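Local coordinates for protein 2-dehydropantoate 2-reductase (Geobacter metallireducens, PDB 3HN2) that probably catalyses the NADPH-dependent reduction of ketopantoate to pantoic acid on the route to pantothenate, at residues Leu279-Gly282 against Ala283-Gly286; Ile287-Pro290 against Arg291-Met294; Glu110-Ala113 against Thr114-Ala118. All coordinates share one frame; numbering follows the deposited sequence.

Contact 1: residues Leu279-Gly282 against Ala283-Gly286; sequences LAYG and AREG
Tyr-281 and Arg-284, one helical turn apart, send their side chains out together from the helix, one alongside the other, and theirs is the side-chain meeting of this turn. Arg-284 sets its CG anti to the backbone N (chi1 -165°) and then bends at the next two torsions, which carries the guanidinium alongside the phenol. Its NH1 comes to 3.4 Å from Tyr-281 CE1, and CZ is 4.0 Å from the same carbon. The two planes are turned 83° from each other, so the pair makes a van der Waals contact and not a flat stack.

Backbone bonding forms the second group. Ala-283 N donates to Leu-279 O at 2.9 Å, and Arg-284 N donates to Ala-280 O at 2.9 Å, the latter almost straight in line with the carbonyl. These are ordinary helical i to i+4 links. The regular pattern then fades: Glu-285 N reaches Gly-282 O only in a weak bond of 3.3 Å, and Gly-286 N makes another weak bond, to Ala-283 O.

Aliphatic carbons resting on carbonyl oxygens form the third group. Ala-283 CB sits 3.4 Å from Leu-279 O, while Glu-285 CG, turned beside its own backbone N, lies 3.5 Å from Tyr-281 O. That same oxygen also accepts a weak hydrogen bond from Gln-231. Tyr-281 touches Leu-106 as well, whereas Leu-279 turns to helix 290-302, meeting Val-292 and Ala-296.

Gly-286 leaves helical conformation with a positive phi of 72°, a value that favours glycine. The whole is a worked case of a helix C-terminus closed by glycine, here ending helix 271-284 in the C-terminal part of the ketopantoate reductase fold.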
ATOM      1  N   LEU A 279      -3.840  18.208 -19.014  1.00 50.60           N
ATOM      2  CA  LEU A 279      -3.928  19.671 -18.915  1.00 45.12           C
ATOM      3  C   LEU A 279      -4.644  20.239 -20.137  1.00 37.58           C
ATOM      4  O   LEU A 279      -5.490  21.122 -19.992  1.00 37.99           O
ATOM      5  CB  LEU A 279      -2.548  20.318 -18.738  1.00 25.61           C
ATOM      6  CG  LEU A 279      -1.950  20.367 -17.332  1.00 70.60           C
ATOM      7  CD1 LEU A 279      -0.446  20.625 -17.370  1.00 73.03           C
ATOM      8  CD2 LEU A 279      -2.645  21.409 -16.480  1.00 71.37           C
ATOM      9  N   ALA A 280      -4.306  19.718 -21.320  1.00 38.07           N
ATOM     10  CA  ALA A 280      -5.050  20.004 -22.559  1.00 38.57           C
ATOM     11  C   ALA A 280      -6.533  19.696 -22.416  1.00 38.02           C
ATOM     12  O   ALA A 280      -7.367  20.556 -22.707  1.00 49.56           O
ATOM     13  CB  ALA A 280      -4.461  19.238 -23.757  1.00 37.45           C
ATOM     14  N   TYR A 281      -6.851  18.490 -21.941  1.00 42.87           N
ATOM     15  CA  TYR A 281      -8.241  18.049 -21.754  1.00 44.20           C
ATOM     16  C   TYR A 281      -9.043  18.906 -20.779  1.00 49.44           C
ATOM     17  O   TYR A 281     -10.240  19.115 -20.976  1.00 55.20           O
ATOM     18  CB  TYR A 281      -8.305  16.574 -21.343  1.00 47.30           C
ATOM     19  CG  TYR A 281      -8.414  15.610 -22.507  1.00 58.90           C
ATOM     20  CD1 TYR A 281      -9.600  15.488 -23.234  1.00 63.56           C
ATOM     21  CD2 TYR A 281      -7.332  14.817 -22.881  1.00 67.96           C
ATOM     22  CE1 TYR A 281      -9.699  14.604 -24.305  1.00 74.22           C
ATOM     23  CE2 TYR A 281      -7.422  13.926 -23.946  1.00 68.32           C
ATOM     24  CZ  TYR A 281      -8.605  13.826 -24.653  1.00 74.56           C
ATOM     25  OH  TYR A 281      -8.689  12.944 -25.705  1.00 73.03           O
ATOM     26  N   GLY A 282      -8.378  19.408 -19.742  1.00 54.37           N
ATOM     27  CA  GLY A 282      -9.010  20.300 -18.776  1.00 61.33           C
ATOM     28  C   GLY A 282      -9.205  21.710 -19.303  1.00 67.55           C
ATOM     29  O   GLY A 282     -10.211  22.354 -18.997  1.00 69.97           O
ATOM     30  N   ALA A 283      -8.237  22.185 -20.090  1.00 70.16           N
ATOM     31  CA  ALA A 283      -8.276  23.530 -20.669  1.00 69.15           C
ATOM     32  C   ALA A 283      -9.330  23.627 -21.760  1.00 68.53           C
ATOM     33  O   ALA A 283      -9.962  24.671 -21.927  1.00 70.76           O
ATOM     34  CB  ALA A 283      -6.911  23.921 -21.213  1.00 69.38           C
ATOM     35  N   ARG A 284      -9.507  22.519 -22.486  1.00 67.48           N
ATOM     36  CA  ARG A 284     -10.552  22.341 -23.499  1.00 64.86           C
ATOM     37  C   ARG A 284     -11.951  22.551 -22.915  1.00 62.77           C
ATOM     38  O   ARG A 284     -12.855  23.017 -23.603  1.00 71.47           O
ATOM     39  CB  ARG A 284     -10.444  20.929 -24.078  1.00 68.35           C
ATOM     40  CG  ARG A 284     -11.191  20.668 -25.380  1.00 79.56           C
ATOM     41  CD  ARG A 284     -11.733  19.244 -25.372  1.00 86.85           C
ATOM     42  NE  ARG A 284     -11.326  18.477 -26.545  1.00 93.02           N
ATOM     43  CZ  ARG A 284     -11.517  17.167 -26.699  1.00 95.41           C
ATOM     44  NH1 ARG A 284     -12.118  16.454 -25.753  1.00 89.33           N
ATOM     45  NH2 ARG A 284     -11.100  16.566 -27.806  1.00 93.68           N
ATOM     46  N   GLU A 285     -12.119  22.188 -21.646  1.00 61.72           N
ATOM     47  CA  GLU A 285     -13.370  22.402 -20.926  1.00 59.42           C
ATOM     48  C   GLU A 285     -13.268  23.614 -20.010  1.00 58.98           C
ATOM     49  O   GLU A 285     -14.243  23.989 -19.359  1.00 59.40           O
ATOM     50  CB  GLU A 285     -13.751  21.156 -20.118  1.00 58.96           C
ATOM     51  CG  GLU A 285     -13.635  19.832 -20.883  1.00 62.77           C
ATOM     52  CD  GLU A 285     -14.592  19.720 -22.064  1.00 64.38           C
ATOM     53  OE1 GLU A 285     -14.190  19.119 -23.080  1.00 64.93           O
ATOM     54  OE2 GLU A 285     -15.738  20.225 -21.985  1.00 66.73           O
ATOM     55  N   GLY A 286     -12.081  24.216 -19.967  1.00 62.59           N
ATOM     56  CA  GLY A 286     -11.834  25.420 -19.174  1.00 64.53           C
ATOM     57  C   GLY A 286     -11.799  25.157 -17.683  1.00 63.15           C
ATOM     58  O   GLY A 286     -12.702  25.572 -16.960  1.00 62.95           O
TER

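Contact 2: residues Ile287-Pro290 against Arg291-Met294; sequences IAMP and RVEM
Met-289 and Val-292 lie alongside each other at the start of helix 290-302, and the methionine can be followed outward atom by atom. Its CB rests against Leu-279 CD2 of the preceding helix. CG lies 3.9 Å from Ile-287 CG2, and SD passes the same methyl, Ile-287 CG2, at 4.0 Å. There the chain bends (chi3 94°), swinging the terminal CE over to Val-292 CG2 at 3.8 Å. The valine methyl that receives it is the branch standing beside its own backbone N.

The backbone of Met-289 does different work. As the N-cap residue it offers its carbonyl to the first turn: Glu-293 N donates to Met-289 O at 3.3 Å. One residue on, Met-294 N donates to Pro-290 O at 3.0 Å, with a nearly straight N-H...O angle of 171°. Pro-290, lacking an N-H of its own, suits this first turn, where amides have no carbonyl one turn back to bond to.

A methionine side chain cannot cap such amides, and Glu-223 of helix 211-229 supplies the acceptor instead. Its OE1 takes the bond from Val-292 N, and its OE2 forms a salt bridge with Arg-291 NH1. Amide dipoles and guanidinium together would probably favour the ionised carboxylate, so the chemistry implies a helix start with an apolar inner side and an electrostatic tie to its neighbour.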
ATOM      1  N   ILE A 287     -10.762  24.450 -17.233  1.00 65.10           N
ATOM      2  CA  ILE A 287     -10.559  24.156 -15.808  1.00 61.97           C
ATOM      3  C   ILE A 287      -9.207  24.698 -15.345  1.00 54.68           C
ATOM      4  O   ILE A 287      -8.177  24.453 -15.971  1.00 53.39           O
ATOM      5  CB  ILE A 287     -10.723  22.626 -15.484  1.00 62.81           C
ATOM      6  CG1 ILE A 287     -12.197  22.264 -15.278  1.00 59.98           C
ATOM      7  CG2 ILE A 287      -9.982  22.228 -14.214  1.00 50.49           C
ATOM      8  CD1 ILE A 287     -12.961  21.979 -16.542  1.00 76.35           C
ATOM      9  N   ALA A 288      -9.237  25.462 -14.257  1.00 60.83           N
ATOM     10  CA  ALA A 288      -8.032  25.995 -13.635  1.00 50.77           C
ATOM     11  C   ALA A 288      -7.236  24.866 -12.995  1.00 48.11           C
ATOM     12  O   ALA A 288      -7.696  24.231 -12.046  1.00 48.65           O
ATOM     13  CB  ALA A 288      -8.398  27.046 -12.605  1.00 45.42           C
ATOM     14  N   MET A 289      -6.056  24.601 -13.550  1.00 50.88           N
ATOM     15  CA  MET A 289      -5.128  23.619 -12.993  1.00 46.25           C
ATOM     16  C   MET A 289      -3.711  24.197 -12.844  1.00 48.44           C
ATOM     17  O   MET A 289      -2.802  23.807 -13.582  1.00 49.83           O
ATOM     18  CB  MET A 289      -5.108  22.350 -13.851  1.00 45.20           C
ATOM     19  CG  MET A 289      -6.268  21.402 -13.591  1.00 53.64           C
ATOM     20  SD  MET A 289      -6.561  20.214 -14.913  1.00 44.38           S
ATOM     21  CE  MET A 289      -5.647  18.771 -14.379  1.00 15.60           C
ATOM     22  N   PRO A 290      -3.516  25.127 -11.883  1.00 50.13           N
ATOM     23  CA  PRO A 290      -2.222  25.814 -11.757  1.00 46.99           C
ATOM     24  C   PRO A 290      -1.084  24.917 -11.292  1.00 43.98           C
ATOM     25  O   PRO A 290       0.061  25.103 -11.714  1.00 44.57           O
ATOM     26  CB  PRO A 290      -2.492  26.898 -10.703  1.00 44.92           C
ATOM     27  CG  PRO A 290      -3.981  26.971 -10.569  1.00 52.96           C
ATOM     28  CD  PRO A 290      -4.474  25.600 -10.869  1.00 45.69           C
ATOM     29  N   ARG A 291      -1.397  23.947 -10.438  1.00 46.08           N
ATOM     30  CA  ARG A 291      -0.368  23.099  -9.839  1.00 38.26           C
ATOM     31  C   ARG A 291       0.156  22.068 -10.827  1.00 27.32           C
ATOM     32  O   ARG A 291       1.384  21.898 -10.975  1.00  8.23           O
ATOM     33  CB  ARG A 291      -0.867  22.450  -8.541  1.00 36.77           C
ATOM     34  CG  ARG A 291      -0.957  23.433  -7.375  1.00 53.31           C
ATOM     35  CD  ARG A 291      -1.478  22.781  -6.082  1.00 40.35           C
ATOM     36  NE  ARG A 291      -2.161  23.761  -5.233  1.00 26.74           N
ATOM     37  CZ  ARG A 291      -3.444  24.110  -5.349  1.00 37.33           C
ATOM     38  NH1 ARG A 291      -4.219  23.569  -6.283  1.00 57.77           N
ATOM     39  NH2 ARG A 291      -3.958  25.015  -4.533  1.00 17.14           N
ATOM     40  N   VAL A 292      -0.771  21.413 -11.539  1.00 25.70           N
ATOM     41  CA  VAL A 292      -0.393  20.469 -12.604  1.00 10.86           C
ATOM     42  C   VAL A 292       0.471  21.205 -13.624  1.00  2.00           C
ATOM     43  O   VAL A 292       1.490  20.673 -14.082  1.00  7.20           O
ATOM     44  CB  VAL A 292      -1.610  19.731 -13.239  1.00 35.01           C
ATOM     45  CG1 VAL A 292      -1.138  18.568 -14.098  1.00 38.70           C
ATOM     46  CG2 VAL A 292      -2.575  19.199 -12.150  1.00 14.85           C
ATOM     47  N   GLU A 293       0.163  22.476 -13.852  1.00  2.00           N
ATOM     48  CA  GLU A 293       0.858  23.256 -14.871  1.00 25.88           C
ATOM     49  C   GLU A 293       2.257  23.576 -14.468  1.00 32.84           C
ATOM     50  O   GLU A 293       3.193  23.321 -15.223  1.00 51.37           O
ATOM     51  CB  GLU A 293       0.118  24.550 -15.207  1.00 35.52           C
ATOM     52  CG  GLU A 293      -0.548  24.509 -16.577  1.00 51.14           C
ATOM     53  CD  GLU A 293      -0.815  25.887 -17.144  1.00 68.51           C
ATOM     54  OE1 GLU A 293       0.151  26.656 -17.331  1.00 66.24           O
ATOM     55  OE2 GLU A 293      -1.994  26.197 -17.415  1.00 95.00           O
ATOM     56  N   MET A 294       2.386  24.130 -13.267  1.00 42.43           N
ATOM     57  CA  MET A 294       3.668  24.413 -12.669  1.00 34.04           C
ATOM     58  C   MET A 294       4.521  23.149 -12.653  1.00 37.78           C
ATOM     59  O   MET A 294       5.667  23.180 -13.104  1.00 39.44           O
ATOM     60  CB  MET A 294       3.457  24.950 -11.259  1.00 44.42           C
ATOM     61  CG  MET A 294       4.699  25.480 -10.611  1.00 25.66           C
ATOM     62  SD  MET A 294       4.293  26.398  -9.137  1.00 40.06           S
ATOM     63  CE  MET A 294       5.903  26.353  -8.362  1.00 12.45           C
TER

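Contact 3: residues Glu110-Ala113 against Thr114-Ala118; sequences EALA and TLFGA
Leu-112 and Phe-116 cross at a slant, the leucine methyl CD2 coming to 3.9 Å from CE2 of the ring. The same pair is joined through the backbone: Phe-116 N donates to Leu-112 O at 2.8 Å, from above the carbonyl plane. That oxygen also lies at the ring's edge, near its plane, 3.4 Å from Phe-116 CD2. The ring gets there because CG stands beside the backbone N (chi1 -59°), folded back along the helix. Over one of its faces sits Leu-115 CD2.

A second close meeting involves Thr-114. Its hydroxyl is turned beside its own N (chi1 -48°), and OG1 donates to Glu-110 O at 2.7 Å. Thr-114 N donates to that same Glu-110 O at 2.9 Å, the two donors arriving from opposite faces of the carbonyl plane. One oxygen is thus gripped twice by one residue, which fixes the rotation of the threonine. Leu-115 N continues the helical bonding to Ala-111 O. Past the helix, Gly-117 adopts backbone angles that call for glycine, and the chain doubles back so that Ala-118 CB meets Ala-113 CB at 4.0 Å.

Farther out, helix 85-89 packs on this turn through Tyr-85 and Ile-89, while Leu-112 reaches Thr-101 and Ile-121, and Phe-116 reaches Ile-99. An alanine in place of Phe-116 would keep the backbone bond but is likely to open a gap between Leu-112, Ile-89 and Ile-99 and deprive Leu-115 of the ring it lies on.

Helix 108-115 connects the parallel strands 98-101 and 121-129, a beta-alpha-beta crossover of a Rossmann-type domain, and these residues close that helix before the second strand.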
ATOM      1  N   GLU A 110      -7.144   6.799 -28.062  1.00 46.84           N
ATOM      2  CA  GLU A 110      -7.708   7.611 -29.133  1.00 52.31           C
ATOM      3  C   GLU A 110      -6.802   7.687 -30.360  1.00 54.97           C
ATOM      4  O   GLU A 110      -7.294   7.736 -31.490  1.00 56.89           O
ATOM      5  CB  GLU A 110      -8.013   9.025 -28.616  1.00 46.06           C
ATOM      6  CG  GLU A 110      -9.079   9.097 -27.512  1.00 53.03           C
ATOM      7  CD  GLU A 110      -8.519   8.982 -26.082  1.00 63.87           C
ATOM      8  OE1 GLU A 110      -9.151   9.529 -25.152  1.00 51.82           O
ATOM      9  OE2 GLU A 110      -7.460   8.349 -25.878  1.00 62.34           O
ATOM     10  N   ALA A 111      -5.487   7.705 -30.127  1.00 52.72           N
ATOM     11  CA  ALA A 111      -4.495   7.762 -31.202  1.00 50.02           C
ATOM     12  C   ALA A 111      -4.578   6.510 -32.058  1.00 56.50           C
ATOM     13  O   ALA A 111      -4.714   6.596 -33.281  1.00 62.68           O
ATOM     14  CB  ALA A 111      -3.096   7.919 -30.634  1.00 42.08           C
ATOM     15  N   LEU A 112      -4.527   5.360 -31.388  1.00 57.49           N
ATOM     16  CA  LEU A 112      -4.645   4.043 -32.004  1.00 47.81           C
ATOM     17  C   LEU A 112      -6.007   3.827 -32.653  1.00 50.19           C
ATOM     18  O   LEU A 112      -6.113   3.092 -33.637  1.00 60.77           O
ATOM     19  CB  LEU A 112      -4.416   2.955 -30.952  1.00 48.38           C
ATOM     20  CG  LEU A 112      -3.051   2.823 -30.276  1.00 40.87           C
ATOM     21  CD1 LEU A 112      -3.179   2.027 -28.979  1.00 39.87           C
ATOM     22  CD2 LEU A 112      -2.035   2.178 -31.206  1.00 30.16           C
ATOM     23  N   ALA A 113      -7.039   4.458 -32.093  1.00 51.04           N
ATOM     24  CA  ALA A 113      -8.394   4.399 -32.645  1.00 54.08           C
ATOM     25  C   ALA A 113      -8.502   5.167 -33.959  1.00 57.12           C
ATOM     26  O   ALA A 113      -9.146   4.700 -34.895  1.00 59.14           O
ATOM     27  CB  ALA A 113      -9.405   4.917 -31.643  1.00 46.52           C
ATOM     28  N   THR A 114      -7.866   6.338 -34.008  1.00 61.43           N
ATOM     29  CA  THR A 114      -7.753   7.145 -35.223  1.00 62.99           C
ATOM     30  C   THR A 114      -6.915   6.408 -36.267  1.00 64.78           C
ATOM     31  O   THR A 114      -7.225   6.435 -37.462  1.00 68.06           O
ATOM     32  CB  THR A 114      -7.087   8.507 -34.924  1.00 60.41           C
ATOM     33  OG1 THR A 114      -7.712   9.106 -33.784  1.00 73.35           O
ATOM     34  CG2 THR A 114      -7.208   9.452 -36.109  1.00 62.44           C
ATOM     35  N   LEU A 115      -5.869   5.735 -35.796  1.00 61.15           N
ATOM     36  CA  LEU A 115      -4.906   5.097 -36.671  1.00 56.87           C
ATOM     37  C   LEU A 115      -5.420   3.786 -37.263  1.00 58.29           C
ATOM     38  O   LEU A 115      -5.160   3.499 -38.431  1.00 56.90           O
ATOM     39  CB  LEU A 115      -3.590   4.874 -35.928  1.00 44.81           C
ATOM     40  CG  LEU A 115      -2.347   5.315 -36.700  1.00 60.30           C
ATOM     41  CD1 LEU A 115      -1.279   5.805 -35.745  1.00 69.87           C
ATOM     42  CD2 LEU A 115      -1.811   4.213 -37.607  1.00 74.66           C
ATOM     43  N   PHE A 116      -6.158   3.009 -36.470  1.00 60.99           N
ATOM     44  CA  PHE A 116      -6.550   1.651 -36.871  1.00 61.15           C
ATOM     45  C   PHE A 116      -8.054   1.382 -36.929  1.00 63.23           C
ATOM     46  O   PHE A 116      -8.538   0.762 -37.876  1.00 68.95           O
ATOM     47  CB  PHE A 116      -5.858   0.609 -35.984  1.00 53.13           C
ATOM     48  CG  PHE A 116      -4.359   0.687 -36.027  1.00 49.70           C
ATOM     49  CD1 PHE A 116      -3.657   0.238 -37.144  1.00 45.43           C
ATOM     50  CD2 PHE A 116      -3.644   1.225 -34.956  1.00 62.91           C
ATOM     51  CE1 PHE A 116      -2.268   0.313 -37.193  1.00 39.34           C
ATOM     52  CE2 PHE A 116      -2.252   1.305 -34.994  1.00 46.88           C
ATOM     53  CZ  PHE A 116      -1.565   0.852 -36.118  1.00 44.72           C
ATOM     54  N   GLY A 117      -8.781   1.843 -35.916  1.00 64.98           N
ATOM     55  CA  GLY A 117     -10.220   1.612 -35.824  1.00 62.60           C
ATOM     56  C   GLY A 117     -10.643   1.534 -34.374  1.00 65.13           C
ATOM     57  O   GLY A 117     -10.046   0.798 -33.588  1.00 68.41           O
ATOM     58  N   ALA A 118     -11.678   2.296 -34.023  1.00 63.15           N
ATOM     59  CA  ALA A 118     -12.118   2.436 -32.633  1.00 58.00           C
ATOM     60  C   ALA A 118     -12.720   1.163 -32.031  1.00 59.78           C
ATOM     61  O   ALA A 118     -12.669   0.970 -30.819  1.00 65.76           O
ATOM     62  CB  ALA A 118     -13.082   3.608 -32.498  1.00 54.91           C
TER

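How the contacts relate
Contacts 1 and 2 are partly buried and adjoin along the chain, one at the end of helix 271-284, the other at the start of helix 290-302. Leu-279 joins them, packing CG on Val-292 CG1. Contact 3 is more superficial, although Leu-112 is buried, and belongs to the N-terminal Rossmann-type domain, which as in relatives probably binds NADPH. The chemistry follows position: both helix ends have a glycine in the exit, Gly-286 leaving the helix in contact 1, Gly-117 following Phe-116 in contact 3, whereas the helix start in contact 2 borrows a carboxylate. Contact 3 touches contact 1 by packing alone, Tyr-281 OH on Glu-110 OE1, and stays about 15 Å from contact 2 at the nearest atoms.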